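Local atomic coordinates of carbonic anhydrase (Unidentified, PDB entry 3R1W), a protein that probably catalyses the reversible hydration of carbon dioxide to bicarbonate, as a trimeric left-handed beta-helix carbonic anhydrase of the gamma type. Residues His57-Ile61 and Gly84-Ile90; Met120-Ile124 and Val137-Leu143. All coordinates share one frame; numbering follows the deposited sequence.

In the fold
Contacts 1 and 2 join neighbouring coils differently along the same face of one beta-helix. Both belong to the same parallel sheet, contact 1 nearer its middle and contact 2 at the end formed by strand 142-143, with centres about 13 Å apart. Contact 1 is partly buried, with I59, I61, L88 and I90 in the core, while the ring of H57 bonds to the loop at G84 and P87 packs on H57 and H58. Contact 2 lies at a more exposed corner, though A123, V137 and L143 are buried: two stacked type II turns are held by backbone bonds, and M120 reaches toward another subunit. They meet where the ring of Y86 packs against D121 and G122.

Contact 1. Residues His57-Ile61 and Gly84-Ile90; sequences HHIRI and GGYPLII
Parallel strand pairing carries the contact between H57-I61 and G84-I90, with I59, R60 and I61 beside L88, I89 and I90 and only 5° between the strand axes. L88 N donates to H58 O at 3.0 Å, R60 N to L88 O, and I90 N to R60 O at 2.8 Å.

Beyond the strands, the polar contact passes to a side chain. H57 NE2 reaches G84 O at 3.1 Å, nearly in both the imidazole and the carbonyl plane, while H57 ND1 accepts the backbone N-H of H58 in the same ring plane. Bonds at two edges therefore fix the rotation of this ring. G85 has a positive phi, and a side chain there would run into H57 CD2.

Such neighbouring coils are characteristic of the left-handed beta-helix built from hexapeptide repeats. The strands 58-61 and 88-90 are neighbouring strands of one face, from successive coils, and the intervening chain includes strand 72-74 of another face.

CH-pi contacts centre on P87. Its CB lies over a face of H57 and also over a face of H58, 3.6 Å from the centroid of the H58 ring. The first torsion of H58 (62°) sets CG between the backbone N and carbonyl carbon, which turns a face of the ring to P87 CB and leaves I89 CD1 at its edge.

Apolar contacts divide between the two sheet faces. I59 CG2 meets L88 CD2 at 3.8 Å, and I61 lies alongside I90, CG1 to CD1 at 4.0 Å; L73 touches I61, L88 and I90. On the other face, I89 CD1 packs against R60 CB at 3.7 Å. The arginine bends away at its second torsion (-70°), its NH2 forming a salt bridge with D37 and its NH1 bonding to I59 O.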
# COMPACT_ATOMS: atom_id res chain seq x y z
N HIS B 57 9.16 16.26 11.07
CA HIS B 57 8.93 16.08 12.50
C HIS B 57 9.63 14.81 12.95
O HIS B 57 10.15 14.07 12.11
CB HIS B 57 7.43 16.00 12.80
CG HIS B 57 7.03 16.72 14.05
ND1 HIS B 57 7.75 16.65 15.22
CD2 HIS B 57 5.99 17.55 14.30
CE1 HIS B 57 7.17 17.40 16.14
NE2 HIS B 57 6.10 17.95 15.61
N HIS B 58 9.65 14.55 14.25
CA HIS B 58 10.37 13.38 14.75
C HIS B 58 9.51 12.10 14.81
O HIS B 58 8.30 12.15 15.00
CB HIS B 58 11.06 13.66 16.10
CG HIS B 58 10.13 14.01 17.22
ND1 HIS B 58 9.86 15.32 17.59
CD2 HIS B 58 9.45 13.23 18.10
CE1 HIS B 58 9.03 15.32 18.61
NE2 HIS B 58 8.77 14.07 18.95
N ILE B 59 10.18 10.97 14.62
CA ILE B 59 9.57 9.65 14.75
C ILE B 59 10.43 8.83 15.71
O ILE B 59 11.64 8.71 15.52
CB ILE B 59 9.53 8.93 13.38
CG1 ILE B 59 8.74 9.77 12.36
CG2 ILE B 59 8.89 7.54 13.52
CD1 ILE B 59 8.71 9.18 10.95
N ARG B 60 9.80 8.26 16.74
CA ARG B 60 10.52 7.49 17.75
C ARG B 60 9.84 6.14 17.90
O ARG B 60 8.63 6.08 18.08
CB ARG B 60 10.50 8.24 19.09
CG ARG B 60 11.14 9.62 19.03
CD ARG B 60 12.65 9.49 18.86
NE ARG B 60 13.31 10.80 18.80
CZ ARG B 60 13.64 11.43 17.68
NH1 ARG B 60 13.37 10.88 16.49
NH2 ARG B 60 14.24 12.62 17.75
N ILE B 61 10.62 5.08 17.79
CA ILE B 61 10.07 3.73 17.91
C ILE B 61 10.86 2.95 18.95
O ILE B 61 12.10 2.98 18.96
CB ILE B 61 10.09 2.99 16.55
CG1 ILE B 61 9.30 3.82 15.51
CG2 ILE B 61 9.53 1.58 16.68
CD1 ILE B 61 9.25 3.21 14.11
N GLY B 84 2.18 23.25 16.35
CA GLY B 84 3.10 22.31 16.97
C GLY B 84 3.32 21.02 16.18
O GLY B 84 4.22 20.25 16.49
N GLY B 85 2.49 20.80 15.16
CA GLY B 85 2.56 19.58 14.37
C GLY B 85 2.23 18.32 15.17
O GLY B 85 1.77 18.39 16.31
N TYR B 86 2.45 17.16 14.55
CA TYR B 86 2.22 15.86 15.19
C TYR B 86 3.38 14.94 14.88
O TYR B 86 3.59 14.55 13.72
CB TYR B 86 0.92 15.23 14.68
CG TYR B 86 -0.34 15.96 15.11
CD1 TYR B 86 -0.88 15.76 16.37
CD2 TYR B 86 -0.99 16.83 14.25
CE1 TYR B 86 -2.03 16.42 16.77
CE2 TYR B 86 -2.14 17.50 14.64
CZ TYR B 86 -2.65 17.29 15.90
OH TYR B 86 -3.80 17.95 16.30
N PRO B 87 4.17 14.59 15.91
CA PRO B 87 5.24 13.61 15.71
C PRO B 87 4.65 12.21 15.79
O PRO B 87 3.45 12.07 16.02
CB PRO B 87 6.14 13.87 16.92
CG PRO B 87 5.16 14.28 17.99
CD PRO B 87 4.11 15.08 17.30
N LEU B 88 5.49 11.20 15.60
CA LEU B 88 5.04 9.82 15.66
C LEU B 88 5.84 9.09 16.73
O LEU B 88 7.06 8.97 16.64
CB LEU B 88 5.25 9.15 14.30
CG LEU B 88 4.90 7.67 14.16
CD1 LEU B 88 3.46 7.42 14.53
CD2 LEU B 88 5.18 7.24 12.72
N ILE B 89 5.14 8.60 17.75
CA ILE B 89 5.79 7.97 18.89
C ILE B 89 5.22 6.56 19.04
O ILE B 89 4.01 6.40 19.15
CB ILE B 89 5.50 8.75 20.19
CG1 ILE B 89 6.02 10.19 20.05
CG2 ILE B 89 6.14 8.06 21.39
CD1 ILE B 89 7.52 10.27 19.86
N ILE B 90 6.10 5.56 19.03
CA ILE B 90 5.69 4.16 19.09
C ILE B 90 6.50 3.40 20.14
O ILE B 90 7.71 3.53 20.19
CB ILE B 90 5.86 3.47 17.71
CG1 ILE B 90 4.99 4.16 16.66
CG2 ILE B 90 5.47 1.99 17.80
CD1 ILE B 90 5.36 3.79 15.21

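Contact 2. Residues Met120-Ile124 and Val137-Leu143; sequences MDGAI and VSPGKVL
Two type II turns, M120-A123 and S138-K141, lie one upon the other, and backbone bonds flank them: M120 N donates to V137 O at 3.1 Å where the turns begin, and after them L143 N donates to I124 O. Between these, I124 N donates to K141 O at 2.9 Å, tilted 26° from the carbonyl plane. A weak bond from G140 N to D121 O joins the turns themselves. I124 and V142 form the parallel bridge that follows.

M120 and P139 carry the outer side-chain contact, lying alongside and pointing the same way. The methionine CB is 3.9 Å from P139 CG, and its third torsion (67°) folds the chain so that CE also approaches P139 CG, at 4.0 Å; SD lies near P139 CD. M120 also packs on A133 of the second subunit, so its side chain has neighbours both in the next coil and across the trimer. An alanine here would probably leave the proline ring without its sulfur and methyl neighbours and open a gap toward A133 of that subunit.

These turns are successive corners of a left-handed beta-helix, each passing the chain from one face of the prism to the next. G122 and G140 occupy the same place in their turns, both with phi near 80°, as the third residue of a type II turn favours.

Inside the corner, A123 CB meets V137 CG1 at 3.9 Å. D121 instead sends its carboxylate away from the 137-143 segment, where OD2 is hydrogen-bonded to T76 OG1 and OD1 to H103 ND1. On the exposed face, I124 CB and V142 CG2 approach more loosely, at 4.4 Å.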
# COMPACT_ATOMS: atom_id res chain seq x y z
N MET B 120 -4.54 7.97 12.74
CA MET B 120 -4.39 9.34 12.26
C MET B 120 -3.89 10.35 13.30
O MET B 120 -3.70 10.02 14.47
CB MET B 120 -5.70 9.79 11.62
CG MET B 120 -6.17 8.80 10.53
SD MET B 120 -7.77 9.21 9.80
CE MET B 120 -7.36 10.72 8.94
N ASP B 121 -3.67 11.59 12.86
CA ASP B 121 -3.01 12.60 13.69
C ASP B 121 -3.62 12.74 15.09
O ASP B 121 -4.83 12.92 15.23
CB ASP B 121 -3.04 13.98 13.01
CG ASP B 121 -2.00 14.12 11.90
OD1 ASP B 121 -1.13 13.25 11.77
OD2 ASP B 121 -2.06 15.13 11.16
N GLY B 122 -2.77 12.70 16.10
CA GLY B 122 -3.19 12.99 17.45
C GLY B 122 -3.90 11.84 18.13
O GLY B 122 -4.29 11.94 19.29
N ALA B 123 -4.05 10.73 17.42
CA ALA B 123 -4.62 9.54 18.04
C ALA B 123 -3.67 8.99 19.11
O ALA B 123 -2.45 9.09 18.98
CB ALA B 123 -4.94 8.47 16.98
N ILE B 124 -4.23 8.40 20.16
CA ILE B 124 -3.42 7.81 21.21
C ILE B 124 -3.88 6.38 21.45
O ILE B 124 -5.03 6.14 21.81
CB ILE B 124 -3.55 8.62 22.53
CG1 ILE B 124 -2.97 10.02 22.35
CG2 ILE B 124 -2.86 7.89 23.67
CD1 ILE B 124 -3.24 10.96 23.51
N VAL B 137 -8.51 4.57 12.88
CA VAL B 137 -8.58 5.27 14.16
C VAL B 137 -8.53 6.76 13.88
O VAL B 137 -7.51 7.28 13.43
CB VAL B 137 -7.43 4.86 15.09
CG1 VAL B 137 -7.49 5.59 16.43
CG2 VAL B 137 -7.45 3.34 15.31
N SER B 138 -9.63 7.45 14.17
CA SER B 138 -9.81 8.85 13.79
C SER B 138 -8.83 9.79 14.48
O SER B 138 -8.28 9.47 15.53
CB SER B 138 -11.25 9.28 14.09
OG SER B 138 -12.19 8.51 13.36
N PRO B 139 -8.61 10.98 13.90
CA PRO B 139 -7.70 11.93 14.54
C PRO B 139 -8.14 12.23 15.97
O PRO B 139 -9.32 12.51 16.20
CB PRO B 139 -7.84 13.18 13.66
CG PRO B 139 -8.29 12.66 12.33
CD PRO B 139 -9.20 11.51 12.66
N GLY B 140 -7.20 12.14 16.91
CA GLY B 140 -7.47 12.49 18.30
C GLY B 140 -8.12 11.39 19.12
O GLY B 140 -8.32 11.55 20.32
N LYS B 141 -8.46 10.28 18.47
CA LYS B 141 -9.13 9.18 19.15
C LYS B 141 -8.21 8.47 20.16
O LYS B 141 -7.06 8.16 19.85
CB LYS B 141 -9.66 8.17 18.12
CG LYS B 141 -10.26 6.90 18.71
CD LYS B 141 -11.68 7.11 19.21
CE LYS B 141 -12.26 5.83 19.78
NZ LYS B 141 -13.61 6.06 20.34
N VAL B 142 -8.73 8.23 21.37
CA VAL B 142 -7.99 7.52 22.40
C VAL B 142 -8.48 6.07 22.48
O VAL B 142 -9.68 5.82 22.63
CB VAL B 142 -8.16 8.18 23.78
CG1 VAL B 142 -7.40 7.38 24.86
CG2 VAL B 142 -7.69 9.63 23.73
N LEU B 143 -7.54 5.13 22.36
CA LEU B 143 -7.87 3.71 22.49
C LEU B 143 -7.47 3.20 23.86
O LEU B 143 -6.29 3.20 24.21
CB LEU B 143 -7.18 2.89 21.39
CG LEU B 143 -7.47 3.28 19.94
CD1 LEU B 143 -7.00 2.18 19.00
CD2 LEU B 143 -8.95 3.57 19.71